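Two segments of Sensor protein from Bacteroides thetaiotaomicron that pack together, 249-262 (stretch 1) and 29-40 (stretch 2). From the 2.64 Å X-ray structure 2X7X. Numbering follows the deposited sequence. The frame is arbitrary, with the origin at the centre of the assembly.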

ATOM      1  N   GLY A 249     -15.175   4.001   4.049  1.00 37.65           N
ATOM      2  CA  GLY A 249     -16.602   3.962   3.730  1.00 39.17           C
ATOM      3  C   GLY A 249     -17.283   2.648   4.052  1.00 40.24           C
ATOM      4  O   GLY A 249     -18.427   2.634   4.512  1.00 40.15           O
ATOM      5  N   ASP A 250     -16.577   1.547   3.811  1.00 41.48           N
ATOM      6  CA  ASP A 250     -17.081   0.214   4.127  1.00 42.95           C
ATOM      7  C   ASP A 250     -17.397  -0.005   5.616  1.00 43.80           C
ATOM      8  O   ASP A 250     -18.418  -0.614   5.953  1.00 43.92           O
ATOM      9  CB  ASP A 250     -16.110  -0.865   3.629  1.00 43.04           C
ATOM     10  CG  ASP A 250     -14.768  -0.820   4.329  1.00 43.92           C
ATOM     11  OD1 ASP A 250     -14.265  -1.907   4.708  1.00 44.34           O
ATOM     12  OD2 ASP A 250     -14.223   0.300   4.495  1.00 45.35           O
ATOM     13  N   LYS A 251     -16.524   0.482   6.498  1.00 44.82           N
ATOM     14  CA  LYS A 251     -16.728   0.322   7.937  1.00 45.78           C
ATOM     15  C   LYS A 251     -17.874   1.202   8.434  1.00 46.08           C
ATOM     16  O   LYS A 251     -18.462   0.924   9.480  1.00 46.15           O
ATOM     17  CB  LYS A 251     -15.441   0.603   8.719  1.00 45.95           C
ATOM     18  CG  LYS A 251     -14.417  -0.547   8.719  1.00 47.70           C
ATOM     19  CD  LYS A 251     -13.300  -0.272   9.735  1.00 50.05           C
ATOM     20  CE  LYS A 251     -12.040  -1.097   9.463  1.00 51.32           C
ATOM     21  NZ  LYS A 251     -12.198  -2.502   9.913  1.00 52.10           N
ATOM     22  N   VAL A 252     -18.177   2.257   7.678  1.00 46.46           N
ATOM     23  CA  VAL A 252     -19.298   3.141   7.978  1.00 46.86           C
ATOM     24  C   VAL A 252     -20.598   2.402   7.722  1.00 47.26           C
ATOM     25  O   VAL A 252     -21.483   2.408   8.570  1.00 47.26           O
ATOM     26  CB  VAL A 252     -19.254   4.444   7.141  1.00 46.88           C
ATOM     27  CG1 VAL A 252     -20.568   5.206   7.227  1.00 46.86           C
ATOM     28  CG2 VAL A 252     -18.122   5.327   7.600  1.00 47.11           C
ATOM     29  N   LEU A 253     -20.707   1.756   6.565  1.00 47.94           N
ATOM     30  CA  LEU A 253     -21.902   0.991   6.248  1.00 48.56           C
ATOM     31  C   LEU A 253     -22.106  -0.231   7.146  1.00 49.02           C
ATOM     32  O   LEU A 253     -23.238  -0.525   7.533  1.00 49.13           O
ATOM     33  CB  LEU A 253     -21.939   0.580   4.783  1.00 48.61           C
ATOM     34  CG  LEU A 253     -23.364   0.186   4.354  1.00 48.92           C
ATOM     35  CD1 LEU A 253     -24.317   1.387   4.384  1.00 47.91           C
ATOM     36  CD2 LEU A 253     -23.369  -0.445   2.992  1.00 47.90           C
ATOM     37  N   GLN A 254     -21.024  -0.934   7.476  1.00 49.40           N
ATOM     38  CA  GLN A 254     -21.111  -2.074   8.380  1.00 50.27           C
ATOM     39  C   GLN A 254     -21.705  -1.666   9.712  1.00 50.55           C
ATOM     40  O   GLN A 254     -22.419  -2.443  10.349  1.00 50.85           O
ATOM     41  CB  GLN A 254     -19.745  -2.710   8.601  1.00 50.51           C
ATOM     42  CG  GLN A 254     -19.555  -4.032   7.880  1.00 51.97           C
ATOM     43  CD  GLN A 254     -18.298  -4.040   7.027  1.00 53.77           C
ATOM     44  OE1 GLN A 254     -18.374  -3.884   5.806  1.00 54.59           O
ATOM     45  NE2 GLN A 254     -17.135  -4.194   7.665  1.00 52.97           N
ATOM     46  N   LEU A 255     -21.403  -0.441  10.125  1.00 50.75           N
ATOM     47  CA  LEU A 255     -21.934   0.115  11.354  1.00 50.90           C
ATOM     48  C   LEU A 255     -23.432   0.356  11.189  1.00 51.22           C
ATOM     49  O   LEU A 255     -24.220  -0.056  12.038  1.00 51.43           O
ATOM     50  CB  LEU A 255     -21.200   1.413  11.701  1.00 50.75           C
ATOM     51  CG  LEU A 255     -21.488   2.169  12.999  1.00 50.49           C
ATOM     52  CD1 LEU A 255     -21.232   1.309  14.237  1.00 49.37           C
ATOM     53  CD2 LEU A 255     -20.639   3.437  13.035  1.00 49.89           C
ATOM     54  N   ALA A 256     -23.814   1.007  10.092  1.00 51.31           N
ATOM     55  CA  ALA A 256     -25.219   1.216   9.764  1.00 51.74           C
ATOM     56  C   ALA A 256     -25.994  -0.107   9.815  1.00 52.20           C
ATOM     57  O   ALA A 256     -27.014  -0.209  10.504  1.00 52.53           O
ATOM     58  CB  ALA A 256     -25.360   1.880   8.395  1.00 51.27           C
ATOM     59  N   MET A 257     -25.487  -1.120   9.116  1.00 52.45           N
ATOM     60  CA  MET A 257     -26.125  -2.436   9.071  1.00 52.85           C
ATOM     61  C   MET A 257     -26.244  -3.140  10.425  1.00 52.94           C
ATOM     62  O   MET A 257     -27.292  -3.701  10.737  1.00 52.98           O
ATOM     63  CB  MET A 257     -25.422  -3.341   8.060  1.00 53.05           C
ATOM     64  CG  MET A 257     -25.687  -2.938   6.619  1.00 53.40           C
ATOM     65  SD  MET A 257     -27.283  -2.129   6.456  1.00 54.76           S
ATOM     66  CE  MET A 257     -27.860  -2.765   4.888  1.00 54.42           C
ATOM     67  N   ASP A 258     -25.180  -3.105  11.223  1.00 52.90           N
ATOM     68  CA  ASP A 258     -25.227  -3.648  12.580  1.00 52.81           C
ATOM     69  C   ASP A 258     -26.352  -3.027  13.406  1.00 52.70           C
ATOM     70  O   ASP A 258     -27.053  -3.734  14.134  1.00 52.93           O
ATOM     71  CB  ASP A 258     -23.879  -3.479  13.290  1.00 52.92           C
ATOM     72  CG  ASP A 258     -22.771  -4.299  12.646  1.00 53.30           C
ATOM     73  OD1 ASP A 258     -23.065  -5.104  11.735  1.00 53.40           O
ATOM     74  OD2 ASP A 258     -21.600  -4.134  13.043  1.00 53.77           O
ATOM     75  N   ILE A 259     -26.532  -1.715  13.277  1.00 52.40           N
ATOM     76  CA  ILE A 259     -27.544  -0.989  14.039  1.00 51.99           C
ATOM     77  C   ILE A 259     -28.943  -1.331  13.550  1.00 52.10           C
ATOM     78  O   ILE A 259     -29.817  -1.678  14.352  1.00 51.86           O
ATOM     79  CB  ILE A 259     -27.302   0.535  13.989  1.00 51.92           C
ATOM     80  CG1 ILE A 259     -26.074   0.895  14.833  1.00 51.35           C
ATOM     81  CG2 ILE A 259     -28.541   1.310  14.452  1.00 51.43           C
ATOM     82  CD1 ILE A 259     -25.529   2.272  14.574  1.00 51.08           C
ATOM     83  N   LEU A 260     -29.145  -1.241  12.239  1.00 52.26           N
ATOM     84  CA  LEU A 260     -30.433  -1.568  11.635  1.00 52.66           C
ATOM     85  C   LEU A 260     -30.850  -3.023  11.888  1.00 53.26           C
ATOM     86  O   LEU A 260     -31.980  -3.280  12.290  1.00 53.54           O
ATOM     87  CB  LEU A 260     -30.425  -1.277  10.134  1.00 52.10           C
ATOM     88  CG  LEU A 260     -30.437   0.183   9.684  1.00 51.38           C
ATOM     89  CD1 LEU A 260     -30.289   0.245   8.172  1.00 50.37           C
ATOM     90  CD2 LEU A 260     -31.687   0.931  10.148  1.00 49.93           C
ATOM     91  N   GLU A 261     -29.930  -3.961  11.673  1.00 53.82           N
ATOM     92  CA  GLU A 261     -30.200  -5.386  11.856  1.00 54.51           C
ATOM     93  C   GLU A 261     -30.064  -5.805  13.324  1.00 54.97           C
ATOM     94  O   GLU A 261     -29.867  -6.983  13.639  1.00 54.83           O
ATOM     95  CB  GLU A 261     -29.258  -6.217  10.981  1.00 54.53           C
ATOM     96  CG  GLU A 261     -29.398  -5.969   9.483  1.00 55.45           C
ATOM     97  CD  GLU A 261     -28.408  -6.780   8.652  1.00 57.34           C
ATOM     98  OE1 GLU A 261     -27.521  -7.441   9.248  1.00 57.54           O
ATOM     99  OE2 GLU A 261     -28.517  -6.754   7.400  1.00 58.07           O
ATOM    100  N   LYS A 262     -30.152  -4.820  14.211  1.00 55.60           N
ATOM    101  CA  LYS A 262     -30.050  -5.012  15.660  1.00 56.24           C
ATOM    102  C   LYS A 262     -28.956  -5.994  16.120  1.00 56.45           C
ATOM    103  O   LYS A 262     -29.117  -6.684  17.131  1.00 56.61           O
ATOM    104  CB  LYS A 262     -31.424  -5.347  16.245  1.00 56.32           C
ATOM    105  CG  LYS A 262     -32.524  -4.459  15.662  1.00 57.73           C
ATOM    106  CD  LYS A 262     -33.834  -4.530  16.431  1.00 59.72           C
ATOM    107  CE  LYS A 262     -34.951  -3.909  15.603  1.00 60.68           C
ATOM    108  NZ  LYS A 262     -35.892  -3.120  16.444  1.00 61.59           N
TER
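Stretch 2, residues 29-40: REAMFYNGVSVE

Stretch 2 (residues 29-40) lies along one side of the helix formed by residues 249-260, its residues 29-37 starting near the N-terminal end of that helix and moving toward its C-terminal end. CA of Glu30 is 5.5 Å from CA of Asp250, and two turns further on CA of Tyr34 is 8.6 Å from CA of Met257, so the backbones draw apart, and at the wider end Tyr34 and Met257 bridge the space. The contact buries 470 Å², both sides summed; the share of stretch 1 comes almost entirely from Asp250, Leu253, Gln254, Met257 and Glu261. Asp250, Leu253, Gln254 and Met257 share one side of the helix, and Glu261 follows just past its end.

Arg29 to Ala31 are the last turn of a helix that begins earlier in the chain. Arg29 makes no contact. Glu30 points toward stretch 1 with chi1 t and chi2 p; its OE1 is 3.3 Å from CB of Asp250 and is hydrogen-bonded elsewhere in the structure. Leu253 (chi1 t, chi2 p) fits against the end of this helix, its CD2 lying 3.4 Å from C of Glu30, 3.2 Å from N of Ala31 and 4.0 Å from CB of Ala31.

A type I turn from Ala31 to Tyr34 then bends the chain, with a hydrogen bond from Tyr34 N to Ala31 O (2.8 Å). Met32, at the turn, points away and is exposed; Phe33 also stays clear of stretch 1. At Tyr34 the backbone becomes extended (phi/psi -128/132), and its side chain, chi1 m, is directed at the helix; the residue has the largest covered area of either stretch. Met257 CG sits over one face of its ring, 3.4 Å from the centroid and 9° off the normal, a CH-pi contact, while Met257 SD lies 4.7 Å from the same centroid. CD2 of Leu253 reaches CD1 of Tyr34 at 4.4 Å, OE2 of Glu261 approaches CD2 of Tyr34 at 3.9 Å, and OH of Tyr34 is 3.8 Å from CG of Gln254.

Asn35, modelled only to CB, points away. Gly36 adopts phi/psi 104/-43, where a CB would be jammed against the carbonyl O of Asn35. The chain then returns to the helix at Val37, whose CB packs 3.5 Å from CE of Met257; this methionine thus touches both Tyr34 and Val37. A strand begins at Ser38, runs back toward the N-terminal end of the helix and continues beyond Glu40. Of its three residues here only Val39 makes contact, returning to Leu253 with CG2 of Val39 4.5 Å from CD1 of Leu253, while Ser38 and Glu40 are out of reach.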

ATOM      1  N   ARG A  29     -20.376   0.946  -2.625  1.00 52.55           N
ATOM      2  CA  ARG A  29     -19.770  -0.336  -2.980  1.00 53.79           C
ATOM      3  C   ARG A  29     -20.090  -1.400  -1.933  1.00 54.60           C
ATOM      4  O   ARG A  29     -20.305  -2.569  -2.270  1.00 55.01           O
ATOM      5  CB  ARG A  29     -18.257  -0.210  -3.168  1.00 53.73           C
ATOM      6  CG  ARG A  29     -17.595  -1.496  -3.654  1.00 54.56           C
ATOM      7  CD  ARG A  29     -16.070  -1.470  -3.555  1.00 54.70           C
ATOM      8  NE  ARG A  29     -15.516  -0.401  -4.375  1.00 54.48           N
ATOM      9  CZ  ARG A  29     -14.749   0.579  -3.909  1.00 54.52           C
ATOM     10  NH1 ARG A  29     -14.311   1.514  -4.742  1.00 53.55           N
ATOM     11  NH2 ARG A  29     -14.409   0.616  -2.620  1.00 53.97           N
ATOM     12  N   GLU A  30     -20.126  -0.995  -0.668  1.00 55.46           N
ATOM     13  CA  GLU A  30     -20.458  -1.924   0.405  1.00 56.16           C
ATOM     14  C   GLU A  30     -21.967  -2.212   0.451  1.00 56.88           C
ATOM     15  O   GLU A  30     -22.387  -3.254   0.958  1.00 56.82           O
ATOM     16  CB  GLU A  30     -19.953  -1.401   1.753  1.00 55.97           C
ATOM     17  CG  GLU A  30     -19.860  -2.449   2.857  1.00 55.31           C
ATOM     18  CD  GLU A  30     -18.754  -3.452   2.624  1.00 55.96           C
ATOM     19  OE1 GLU A  30     -17.793  -3.136   1.879  1.00 55.95           O
ATOM     20  OE2 GLU A  30     -18.847  -4.566   3.183  1.00 56.14           O
ATOM     21  N   ALA A  31     -22.775  -1.292  -0.076  1.00 57.75           N
ATOM     22  CA  ALA A  31     -24.232  -1.455  -0.084  1.00 58.91           C
ATOM     23  C   ALA A  31     -24.647  -2.721  -0.840  1.00 59.62           C
ATOM     24  O   ALA A  31     -25.477  -3.503  -0.368  1.00 59.85           O
ATOM     25  CB  ALA A  31     -24.928  -0.208  -0.667  1.00 58.69           C
ATOM     26  N   MET A  32     -24.031  -2.932  -1.996  1.00 60.33           N
ATOM     27  CA  MET A  32     -24.373  -4.044  -2.866  1.00 61.25           C
ATOM     28  C   MET A  32     -24.005  -5.427  -2.296  1.00 61.33           C
ATOM     29  O   MET A  32     -24.211  -6.448  -2.952  1.00 61.57           O
ATOM     30  CB  MET A  32     -23.783  -3.806  -4.266  1.00 61.61           C
ATOM     31  CG  MET A  32     -24.518  -2.701  -5.039  1.00 62.97           C
ATOM     32  SD  MET A  32     -23.647  -2.090  -6.501  1.00 66.28           S
ATOM     33  CE  MET A  32     -24.951  -1.184  -7.359  1.00 65.75           C
ATOM     34  N   PHE A  33     -23.486  -5.459  -1.071  1.00 61.43           N
ATOM     35  CA  PHE A  33     -23.231  -6.719  -0.365  1.00 61.64           C
ATOM     36  C   PHE A  33     -24.331  -7.019   0.628  1.00 61.68           C
ATOM     37  O   PHE A  33     -24.242  -7.979   1.399  1.00 61.82           O
ATOM     38  CB  PHE A  33     -21.877  -6.694   0.343  1.00 61.63           C
ATOM     39  CG  PHE A  33     -20.729  -6.887  -0.582  1.00 62.56           C
ATOM     40  CD1 PHE A  33     -20.223  -8.166  -0.820  1.00 63.13           C
ATOM     41  CD2 PHE A  33     -20.168  -5.797  -1.252  1.00 63.08           C
ATOM     42  CE1 PHE A  33     -19.168  -8.359  -1.701  1.00 63.83           C
ATOM     43  CE2 PHE A  33     -19.108  -5.974  -2.139  1.00 63.74           C
ATOM     44  CZ  PHE A  33     -18.606  -7.258  -2.368  1.00 63.98           C
ATOM     45  N   TYR A  34     -25.356  -6.173   0.614  1.00 61.66           N
ATOM     46  CA  TYR A  34     -26.536  -6.352   1.442  1.00 61.70           C
ATOM     47  C   TYR A  34     -27.777  -6.283   0.553  1.00 61.71           C
ATOM     48  O   TYR A  34     -27.913  -5.369  -0.278  1.00 61.43           O
ATOM     49  CB  TYR A  34     -26.606  -5.287   2.548  1.00 61.67           C
ATOM     50  CG  TYR A  34     -25.560  -5.412   3.641  1.00 61.73           C
ATOM     51  CD1 TYR A  34     -24.391  -4.649   3.607  1.00 61.64           C
ATOM     52  CD2 TYR A  34     -25.751  -6.279   4.722  1.00 62.33           C
ATOM     53  CE1 TYR A  34     -23.427  -4.760   4.610  1.00 61.83           C
ATOM     54  CE2 TYR A  34     -24.798  -6.395   5.738  1.00 62.39           C
ATOM     55  CZ  TYR A  34     -23.638  -5.632   5.674  1.00 62.55           C
ATOM     56  OH  TYR A  34     -22.695  -5.741   6.673  1.00 62.25           O
ATOM     57  N   ASN A  35     -28.669  -7.259   0.732  1.00 61.70           N
ATOM     58  CA  ASN A  35     -29.913  -7.327  -0.032  1.00 61.73           C
ATOM     59  C   ASN A  35     -30.888  -6.222   0.386  1.00 61.56           C
ATOM     60  O   ASN A  35     -31.205  -6.082   1.572  1.00 61.44           O
ATOM     61  CB  ASN A  35     -30.559  -8.711   0.112  1.00 61.66           C
ATOM     62  N   GLY A  36     -31.325  -5.419  -0.587  1.00 61.27           N
ATOM     63  CA  GLY A  36     -32.402  -4.456  -0.369  1.00 61.12           C
ATOM     64  C   GLY A  36     -32.000  -3.001  -0.225  1.00 61.06           C
ATOM     65  O   GLY A  36     -32.641  -2.121  -0.819  1.00 61.39           O
ATOM     66  N   VAL A  37     -30.928  -2.764   0.539  1.00 60.60           N
ATOM     67  CA  VAL A  37     -30.483  -1.419   0.992  1.00 59.80           C
ATOM     68  C   VAL A  37     -30.244  -0.338  -0.071  1.00 59.15           C
ATOM     69  O   VAL A  37     -29.424  -0.492  -0.973  1.00 59.40           O
ATOM     70  CB  VAL A  37     -29.230  -1.513   1.910  1.00 59.89           C
ATOM     71  CG1 VAL A  37     -28.067  -2.170   1.181  1.00 60.12           C
ATOM     72  CG2 VAL A  37     -28.830  -0.135   2.444  1.00 60.01           C
ATOM     73  N   SER A  38     -30.967   0.767   0.073  1.00 58.34           N
ATOM     74  CA  SER A  38     -30.830   1.915  -0.808  1.00 57.46           C
ATOM     75  C   SER A  38     -30.089   3.042  -0.075  1.00 56.88           C
ATOM     76  O   SER A  38     -30.466   3.430   1.038  1.00 56.71           O
ATOM     77  CB  SER A  38     -32.214   2.378  -1.276  1.00 57.47           C
ATOM     78  OG  SER A  38     -32.185   3.698  -1.791  1.00 57.16           O
ATOM     79  N   VAL A  39     -29.027   3.547  -0.698  1.00 55.90           N
ATOM     80  CA  VAL A  39     -28.267   4.661  -0.136  1.00 54.86           C
ATOM     81  C   VAL A  39     -28.416   5.902  -1.004  1.00 54.30           C
ATOM     82  O   VAL A  39     -28.155   5.878  -2.210  1.00 54.32           O
ATOM     83  CB  VAL A  39     -26.765   4.328   0.041  1.00 54.86           C
ATOM     84  CG1 VAL A  39     -26.036   5.507   0.652  1.00 54.84           C
ATOM     85  CG2 VAL A  39     -26.579   3.089   0.905  1.00 54.49           C
ATOM     86  N   GLU A  40     -28.839   6.982  -0.366  1.00 53.33           N
ATOM     87  CA  GLU A  40     -28.983   8.268  -1.008  1.00 52.52           C
ATOM     88  C   GLU A  40     -27.978   9.233  -0.375  1.00 51.62           C
ATOM     89  O   GLU A  40     -27.779   9.211   0.843  1.00 51.29           O
ATOM     90  CB  GLU A  40     -30.403   8.755  -0.782  1.00 52.93           C
ATOM     91  CG  GLU A  40     -30.800   9.989  -1.549  1.00 54.19           C
ATOM     92  CD  GLU A  40     -32.253  10.343  -1.320  1.00 56.32           C
ATOM     93  OE1 GLU A  40     -32.983   9.530  -0.685  1.00 55.63           O
ATOM     94  OE2 GLU A  40     -32.659  11.435  -1.775  1.00 56.86           O
TER